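Local coordinates for galactose mutarotase-like protein (Clostridium acetobutylicum, PDB 3OS7) that probably binds carbohydrates and may interconvert the anomers of aldose sugars, at residues K93-P98 against K145-E150; D208-Q213 against E222-T227; F249-I254 against K284-W289. All coordinates share one frame; numbering follows the deposited sequence. Where two conformers were deposited one is given.

Contact 1: residues K93-P98 against K145-E150; sequences KTYKFP and KYFSHE
F97 and Y146 mark the closest backbone approach, their CA atoms 6.0 Å apart, and the chain directions of 95-98 and 146-149 diverge by 134°. No direct backbone hydrogen bond joins the two; a water does so, accepting from K96 N and donating to Y146 O at 2.6 Å. That carbonyl oxygen also sits at the edge of the F97 ring, in its plane, 3.4 Å from CE1. P98 lies over one face of the Y146 ring, its CD 3.8 Å from the centroid and 13° off the normal, a CH-pi contact; CG of K145 lies against the opposite face, toward its rim. The pairing joins strand 93-96, an outer strand of a three-stranded antiparallel sheet, to the loop leading into strand 151-160. Y95, F147 and H149 form an aromatic cluster there. Y95 OH and H149 NE2 share a hydrogen bond of 2.7 Å, either able to donate, and their rings meet rim to rim, neither over the face of the other; H149 ND1 bonds S174 OG, so both ring nitrogens are engaged. CD2 of H149 lies over the centre of the F147 ring. CD1 of F147 lies 3.8 Å from Y95 CE2, the two rings inclined at 43°.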
# COMPACT_ATOMS: atom_id res chain seq x y z
N LYS A 93 -11.22 -7.03 -26.09
CA LYS A 93 -9.87 -6.42 -26.09
C LYS A 93 -8.88 -7.25 -25.30
O LYS A 93 -9.20 -7.71 -24.21
CB LYS A 93 -9.92 -5.02 -25.50
CG LYS A 93 -10.83 -4.08 -26.21
N THR A 94 -7.68 -7.46 -25.86
CA THR A 94 -6.61 -8.18 -25.18
C THR A 94 -5.54 -7.20 -24.73
O THR A 94 -5.06 -6.37 -25.52
CB THR A 94 -5.94 -9.23 -26.10
OG1 THR A 94 -6.92 -10.15 -26.60
CG2 THR A 94 -4.87 -10.03 -25.36
N TYR A 95 -5.18 -7.28 -23.46
CA TYR A 95 -4.08 -6.54 -22.89
C TYR A 95 -2.93 -7.51 -22.73
O TYR A 95 -3.11 -8.63 -22.22
CB TYR A 95 -4.51 -6.01 -21.52
CG TYR A 95 -5.56 -4.93 -21.61
CD1 TYR A 95 -6.91 -5.25 -21.66
CD2 TYR A 95 -5.19 -3.60 -21.65
CE1 TYR A 95 -7.87 -4.27 -21.77
CE2 TYR A 95 -6.13 -2.62 -21.74
CZ TYR A 95 -7.48 -2.95 -21.79
OH TYR A 95 -8.43 -1.96 -21.89
N LYS A 96 -1.75 -7.12 -23.18
CA LYS A 96 -0.57 -7.96 -23.06
C LYS A 96 0.62 -7.09 -22.64
O LYS A 96 0.99 -6.15 -23.35
CB LYS A 96 -0.32 -8.69 -24.38
CG LYS A 96 0.73 -9.79 -24.28
CD LYS A 96 1.04 -10.35 -25.67
CE LYS A 96 1.68 -11.71 -25.60
NZ LYS A 96 2.84 -11.70 -24.69
N PHE A 97 1.17 -7.38 -21.47
CA PHE A 97 2.26 -6.59 -20.90
C PHE A 97 3.55 -7.38 -20.90
O PHE A 97 3.53 -8.60 -20.77
CB PHE A 97 1.94 -6.22 -19.45
CG PHE A 97 0.58 -5.64 -19.24
CD1 PHE A 97 -0.01 -4.82 -20.20
CD2 PHE A 97 -0.10 -5.87 -18.05
CE1 PHE A 97 -1.26 -4.27 -19.99
CE2 PHE A 97 -1.37 -5.33 -17.84
CZ PHE A 97 -1.95 -4.52 -18.81
N PRO A 98 4.70 -6.70 -21.01
CA PRO A 98 5.96 -7.44 -20.94
C PRO A 98 6.13 -8.10 -19.57
O PRO A 98 5.76 -7.50 -18.59
CB PRO A 98 7.01 -6.35 -21.15
CG PRO A 98 6.31 -5.29 -21.91
CD PRO A 98 4.90 -5.30 -21.41
N LYS A 145 1.55 2.28 -25.29
CA LYS A 145 1.29 1.23 -26.29
C LYS A 145 0.80 -0.10 -25.71
O LYS A 145 0.08 -0.86 -26.39
CB LYS A 145 2.53 0.98 -27.16
CG LYS A 145 3.74 0.48 -26.43
CD LYS A 145 4.92 0.32 -27.41
CE LYS A 145 6.24 0.85 -26.81
NZ LYS A 145 6.30 2.36 -26.67
N TYR A 146 1.19 -0.39 -24.46
CA TYR A 146 0.71 -1.60 -23.78
C TYR A 146 -0.63 -1.43 -23.04
O TYR A 146 -1.36 -2.41 -22.85
CB TYR A 146 1.74 -2.10 -22.78
CG TYR A 146 3.07 -2.38 -23.41
CD1 TYR A 146 3.25 -3.48 -24.23
CD2 TYR A 146 4.14 -1.53 -23.19
CE1 TYR A 146 4.47 -3.74 -24.82
CE2 TYR A 146 5.36 -1.78 -23.77
CZ TYR A 146 5.52 -2.87 -24.60
OH TYR A 146 6.73 -3.13 -25.18
N PHE A 147 -0.92 -0.20 -22.60
CA PHE A 147 -2.14 0.11 -21.85
C PHE A 147 -2.66 1.47 -22.32
O PHE A 147 -2.33 2.53 -21.74
CB PHE A 147 -1.82 0.11 -20.36
CG PHE A 147 -3.01 0.20 -19.50
CD1 PHE A 147 -3.82 -0.89 -19.31
CD2 PHE A 147 -3.32 1.39 -18.85
CE1 PHE A 147 -4.94 -0.81 -18.48
CE2 PHE A 147 -4.43 1.47 -18.01
CZ PHE A 147 -5.23 0.38 -17.84
N SER A 148 -3.42 1.45 -23.40
CA SER A 148 -3.73 2.69 -24.09
C SER A 148 -4.94 3.42 -23.49
O SER A 148 -5.96 3.64 -24.17
CB SER A 148 -3.92 2.45 -25.59
OG SER A 148 -2.75 1.85 -26.12
N HIS A 149 -4.79 3.83 -22.24
CA HIS A 149 -5.76 4.66 -21.56
C HIS A 149 -5.03 5.77 -20.83
O HIS A 149 -4.27 5.48 -19.89
CB HIS A 149 -6.55 3.87 -20.50
CG HIS A 149 -7.28 2.68 -21.04
ND1 HIS A 149 -8.53 2.77 -21.60
CD2 HIS A 149 -6.94 1.38 -21.08
CE1 HIS A 149 -8.93 1.57 -21.98
NE2 HIS A 149 -7.97 0.71 -21.70
N GLU A 150 -5.24 7.02 -21.24
CA GLU A 150 -4.77 8.15 -20.44
C GLU A 150 -5.45 8.14 -19.07
O GLU A 150 -6.61 7.77 -18.94
CB GLU A 150 -5.00 9.48 -21.17
CG GLU A 150 -4.14 9.61 -22.43
CD GLU A 150 -4.09 11.01 -23.03
OE1 GLU A 150 -5.16 11.59 -23.26
OE2 GLU A 150 -2.98 11.52 -23.32
O HOH W 1 -1.65 -4.46 -24.42

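Contact 2: residues D208-Q213 against E222-T227; sequences DKFWKQ and ESFAPT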
# COMPACT_ATOMS: atom_id res chain seq x y z
N ASP A 208 -11.31 -12.24 6.41
CA ASP A 208 -12.52 -13.00 6.16
C ASP A 208 -12.12 -14.43 5.81
O ASP A 208 -12.14 -15.30 6.67
CB ASP A 208 -13.31 -12.32 5.03
CG ASP A 208 -14.68 -12.94 4.80
OD1 ASP A 208 -15.08 -13.87 5.54
OD2 ASP A 208 -15.38 -12.44 3.89
N LYS A 209 -11.65 -14.65 4.57
CA LYS A 209 -11.22 -15.97 4.14
C LYS A 209 -9.77 -15.93 3.66
O LYS A 209 -9.26 -14.89 3.23
CB LYS A 209 -12.13 -16.52 3.01
CG LYS A 209 -13.59 -16.68 3.44
CD LYS A 209 -14.38 -17.48 2.46
CE LYS A 209 -14.85 -16.61 1.32
NZ LYS A 209 -15.48 -17.41 0.23
N PHE A 210 -9.12 -17.08 3.78
CA PHE A 210 -7.82 -17.34 3.17
C PHE A 210 -8.02 -17.84 1.73
O PHE A 210 -8.90 -18.67 1.48
CB PHE A 210 -7.12 -18.40 4.02
CG PHE A 210 -5.83 -18.88 3.44
CD1 PHE A 210 -4.74 -18.06 3.42
CD2 PHE A 210 -5.72 -20.16 2.91
CE1 PHE A 210 -3.54 -18.48 2.91
CE2 PHE A 210 -4.51 -20.60 2.38
CZ PHE A 210 -3.41 -19.74 2.39
N TRP A 211 -7.16 -17.40 0.81
CA TRP A 211 -7.24 -17.78 -0.62
C TRP A 211 -5.95 -18.49 -0.99
O TRP A 211 -4.84 -17.92 -0.88
CB TRP A 211 -7.47 -16.54 -1.48
CG TRP A 211 -8.80 -15.94 -1.20
CD1 TRP A 211 -9.14 -15.14 -0.13
CD2 TRP A 211 -10.00 -16.12 -1.95
NE1 TRP A 211 -10.46 -14.81 -0.17
CE2 TRP A 211 -11.02 -15.39 -1.28
CE3 TRP A 211 -10.32 -16.82 -3.13
CZ2 TRP A 211 -12.32 -15.35 -1.73
CZ3 TRP A 211 -11.65 -16.75 -3.60
CH2 TRP A 211 -12.62 -16.03 -2.90
N LYS A 212 -6.08 -19.76 -1.37
CA LYS A 212 -4.95 -20.57 -1.73
C LYS A 212 -4.30 -20.04 -3.01
O LYS A 212 -4.98 -19.64 -3.95
CB LYS A 212 -5.40 -22.02 -1.96
CG LYS A 212 -4.29 -23.05 -2.19
CD LYS A 212 -4.90 -24.48 -2.28
CE LYS A 212 -3.88 -25.52 -2.81
NZ LYS A 212 -4.30 -26.94 -2.56
N GLN A 213 -2.98 -20.10 -3.03
CA GLN A 213 -2.19 -19.80 -4.22
C GLN A 213 -1.46 -21.05 -4.75
O GLN A 213 -1.08 -21.93 -3.98
CB GLN A 213 -1.19 -18.69 -3.91
CG GLN A 213 -1.88 -17.32 -3.72
CD GLN A 213 -0.95 -16.28 -3.18
OE1 GLN A 213 -0.87 -16.10 -1.97
NE2 GLN A 213 -0.19 -15.62 -4.08
N GLU A 222 -9.97 -21.12 -4.82
CA GLU A 222 -10.51 -21.74 -3.63
C GLU A 222 -10.25 -20.83 -2.45
O GLU A 222 -9.17 -20.27 -2.31
CB GLU A 222 -9.78 -23.04 -3.33
CG GLU A 222 -9.86 -24.13 -4.36
CD GLU A 222 -8.76 -25.16 -4.13
OE1 GLU A 222 -7.57 -24.92 -4.49
OE2 GLU A 222 -9.09 -26.20 -3.51
N SER A 223 -11.26 -20.70 -1.60
CA SER A 223 -11.16 -19.92 -0.37
C SER A 223 -11.55 -20.76 0.85
O SER A 223 -12.30 -21.72 0.74
CB SER A 223 -12.05 -18.71 -0.46
OG SER A 223 -13.41 -19.11 -0.57
N PHE A 224 -10.99 -20.42 1.99
CA PHE A 224 -11.16 -21.22 3.21
C PHE A 224 -11.31 -20.35 4.42
O PHE A 224 -10.74 -19.25 4.49
CB PHE A 224 -9.94 -22.11 3.43
CG PHE A 224 -9.62 -22.99 2.27
CD1 PHE A 224 -10.08 -24.30 2.23
CD2 PHE A 224 -8.88 -22.52 1.21
CE1 PHE A 224 -9.79 -25.12 1.17
CE2 PHE A 224 -8.59 -23.35 0.13
CZ PHE A 224 -9.05 -24.65 0.13
N ALA A 225 -12.06 -20.86 5.42
CA ALA A 225 -12.09 -20.24 6.73
C ALA A 225 -10.65 -20.26 7.28
O ALA A 225 -9.92 -21.22 7.05
CB ALA A 225 -13.06 -21.02 7.67
N PRO A 226 -10.25 -19.23 8.05
CA PRO A 226 -8.92 -19.22 8.67
C PRO A 226 -8.69 -20.49 9.47
O PRO A 226 -9.61 -20.96 10.13
CB PRO A 226 -8.95 -18.00 9.58
CG PRO A 226 -9.99 -17.07 8.92
CD PRO A 226 -11.03 -18.02 8.38
N THR A 227 -7.49 -21.05 9.36
CA THR A 227 -7.14 -22.23 10.10
C THR A 227 -5.79 -22.02 10.75
O THR A 227 -5.01 -21.18 10.32
CB THR A 227 -7.07 -23.47 9.22
OG1 THR A 227 -6.19 -23.21 8.13
CG2 THR A 227 -8.45 -23.85 8.70
O HOH W 2 -15.21 -20.25 1.33
O HOH W 3 -7.59 -18.93 -4.23
O HOH W 4 -5.60 -26.70 -5.37
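F210 and F224 form an antiparallel hydrogen-bonded pair and W211 and S223 the adjoining non-hydrogen-bonded pair, with the strand axes approaching to 4.5 Å at 139° between their directions. This is a local antiparallel ladder, in which strand 222-224 turns back onto the end of strand 201-213 after a short connection. F210 N to F224 O and F224 N to F210 O both measure 2.8 Å; K212 N to E222 O is longer, at 3.3 Å. One water donates to both K212 O and E222 O beside that last bond.

W211 and S223 share a face of the ladder. CB of S223 stands over the centre of the six-membered ring of W211, 3.4 Å from its centroid and 3° off the normal, a nearly vertical CH-pi contact. The indole N-H is used elsewhere, by S250 OG on the neighbouring strand 246-256, and Y285 meets the same indole edge-to-face. F210 and F224 occupy the other face, touching loosely at their CD2 atoms, and the edge of the F224 ring is turned to K212 CB. K212 and E222 lie side by side and point the same way; their charged ends stop short of a salt bridge, and a water that accepts from K212 NZ and donates to E222 OE1 spans them, while T220 OG1 also bonds OE1. K209 bends at chi3 (-83°), which brings CE to 3.4 Å from S223 OG, and NZ donates to that OG at 2.8 Å.

Contact 3: residues F249-I254 against K284-W289; sequences FSLKDI and KYLVIW
F249 and L286 form an antiparallel hydrogen-bonded pair; beside them S250 and Y285 are a non-hydrogen-bonded pair, their CA atoms 4.2 Å apart. F249 N reaches L286 O at 2.9 Å in an almost straight bond (178° at the hydrogen), and L286 N returns to F249 O at 2.8 Å. L251 N adds a third bond, to K284 O, with the donor 47° out of the carbonyl plane. F249 O also receives the CA-H of Y285, at 3.3 Å from CA.

Apolar contacts lie on the face that F249 and L286 share. CE2 of F249 has CG2 of I288 at its ring edge, 4.0 Å away, and CD2 of L251 meets CB of L286 at the same separation; I205 of strand 201-213 touches both leucines.

Aromatic and polar contacts gather on the face of S250 and Y285. CB of S250 lies off-centre over the Y285 ring, 30° from its normal. S250 OG accepts from K209 N, while Y285 OH bonds V318 O and, weakly, a bound tetraethylene glycol. K284 NZ bonds S281 O and also hydrogen-bonds the glycol, which probably comes from the crystallisation liquor.

K284 and Y285 both face Q303 on the next strand, a classic beta bulge, within the buried antiparallel framework of strands characteristic of the galactose mutarotase-like beta-sandwich.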
# COMPACT_ATOMS: atom_id res chain seq x y z
N PHE A 249 -5.52 -12.89 1.85
CA PHE A 249 -6.82 -12.93 2.50
C PHE A 249 -7.80 -12.00 1.86
O PHE A 249 -7.42 -10.95 1.32
CB PHE A 249 -6.67 -12.50 3.97
CG PHE A 249 -5.81 -13.43 4.79
CD1 PHE A 249 -6.31 -14.65 5.27
CD2 PHE A 249 -4.50 -13.10 5.05
CE1 PHE A 249 -5.51 -15.50 6.02
CE2 PHE A 249 -3.71 -13.94 5.80
CZ PHE A 249 -4.21 -15.15 6.29
N SER A 250 -9.09 -12.33 1.92
CA SER A 250 -10.11 -11.29 1.80
C SER A 250 -10.30 -10.58 3.14
O SER A 250 -9.97 -11.13 4.19
CB SER A 250 -11.42 -11.86 1.28
OG SER A 250 -11.80 -13.03 1.97
N LEU A 251 -10.88 -9.39 3.10
CA LEU A 251 -11.08 -8.57 4.28
C LEU A 251 -12.55 -8.45 4.62
O LEU A 251 -13.42 -8.52 3.74
CB LEU A 251 -10.54 -7.16 4.04
CG LEU A 251 -9.01 -7.06 3.89
CD1 LEU A 251 -8.63 -5.62 3.55
CD2 LEU A 251 -8.33 -7.52 5.17
N LYS A 252 -12.82 -8.21 5.89
CA LYS A 252 -14.17 -7.86 6.34
C LYS A 252 -14.05 -6.81 7.42
O LYS A 252 -12.93 -6.53 7.90
CB LYS A 252 -14.90 -9.10 6.85
CG LYS A 252 -14.23 -9.76 8.05
CD LYS A 252 -15.05 -10.92 8.66
CE LYS A 252 -14.48 -11.29 10.01
NZ LYS A 252 -15.05 -12.57 10.50
N ASP A 253 -15.17 -6.19 7.78
CA ASP A 253 -15.25 -5.38 8.99
C ASP A 253 -15.39 -6.25 10.24
O ASP A 253 -16.02 -7.31 10.24
CB ASP A 253 -16.44 -4.40 8.99
CG ASP A 253 -16.43 -3.41 7.83
OD1 ASP A 253 -15.45 -3.29 7.05
OD2 ASP A 253 -17.48 -2.76 7.68
N ILE A 254 -14.76 -5.78 11.31
CA ILE A 254 -14.92 -6.31 12.64
C ILE A 254 -15.34 -5.18 13.58
O ILE A 254 -15.29 -4.02 13.23
CB ILE A 254 -13.62 -6.95 13.18
CG1 ILE A 254 -12.47 -5.92 13.27
CG2 ILE A 254 -13.25 -8.16 12.35
CD1 ILE A 254 -11.24 -6.43 13.97
N LYS A 284 -10.59 -4.75 -0.50
CA LYS A 284 -11.31 -5.98 -0.29
C LYS A 284 -10.43 -7.21 -0.03
O LYS A 284 -10.93 -8.25 0.43
CB LYS A 284 -12.19 -6.20 -1.50
CG LYS A 284 -13.20 -5.01 -1.65
CD LYS A 284 -14.21 -5.16 -2.70
CE LYS A 284 -15.01 -3.82 -2.87
NZ LYS A 284 -15.67 -3.35 -1.58
N TYR A 285 -9.14 -7.10 -0.35
CA TYR A 285 -8.17 -8.18 -0.21
C TYR A 285 -6.89 -7.62 0.38
O TYR A 285 -6.70 -6.40 0.43
CB TYR A 285 -7.86 -8.87 -1.55
CG TYR A 285 -8.96 -9.75 -2.04
CD1 TYR A 285 -10.03 -9.21 -2.79
CD2 TYR A 285 -8.98 -11.11 -1.75
CE1 TYR A 285 -11.08 -10.03 -3.20
CE2 TYR A 285 -10.01 -11.93 -2.19
CZ TYR A 285 -11.06 -11.39 -2.91
OH TYR A 285 -12.09 -12.22 -3.34
N LEU A 286 -6.04 -8.51 0.88
CA LEU A 286 -4.80 -8.09 1.49
C LEU A 286 -3.80 -9.22 1.41
O LEU A 286 -4.15 -10.39 1.62
CB LEU A 286 -5.05 -7.70 2.94
CG LEU A 286 -3.86 -7.24 3.77
CD1 LEU A 286 -4.32 -6.21 4.76
CD2 LEU A 286 -3.17 -8.41 4.48
N VAL A 287 -2.56 -8.84 1.10
CA VAL A 287 -1.43 -9.75 1.10
C VAL A 287 -0.56 -9.35 2.27
O VAL A 287 -0.31 -8.17 2.50
CB VAL A 287 -0.63 -9.72 -0.22
CG1 VAL A 287 0.73 -10.44 -0.06
CG2 VAL A 287 -1.48 -10.31 -1.35
N ILE A 288 -0.15 -10.33 3.07
CA ILE A 288 0.84 -10.10 4.10
C ILE A 288 2.07 -10.90 3.67
O ILE A 288 1.98 -12.08 3.33
CB ILE A 288 0.38 -10.47 5.53
CG1 ILE A 288 1.54 -10.26 6.52
CG2 ILE A 288 -0.25 -11.90 5.61
CD1 ILE A 288 1.17 -10.31 7.96
N TRP A 289 3.22 -10.23 3.66
CA TRP A 289 4.47 -10.82 3.24
C TRP A 289 5.57 -10.22 4.10
O TRP A 289 5.72 -9.00 4.12
CB TRP A 289 4.72 -10.51 1.77
CG TRP A 289 6.10 -10.88 1.27
CD1 TRP A 289 6.55 -12.13 0.98
CD2 TRP A 289 7.18 -9.98 0.96
NE1 TRP A 289 7.86 -12.07 0.52
CE2 TRP A 289 8.26 -10.75 0.50
CE3 TRP A 289 7.35 -8.58 1.06
CZ2 TRP A 289 9.48 -10.18 0.12
CZ3 TRP A 289 8.56 -8.03 0.68
CH2 TRP A 289 9.61 -8.83 0.23

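Overall arrangement
From the N terminus, contact 1 closes first, bringing the loop before strand 151-160 back to strand 93-96 across 46 intervening residues. Contact 2 follows with a short closure of eight residues, and contact 3 then spans 29 residues between strands 246-256 and 285-289. The three are in series, so none nests in or crosses another. Contact 1 stands apart, its nearest atoms about 17 Å from either of the others. Contacts 2 and 3 adjoin, with centres about 10 Å apart: strand 201-213 pairs with 222-224 and with 246-256, which pairs in turn with 285-289, giving a continuous run of antiparallel neighbours.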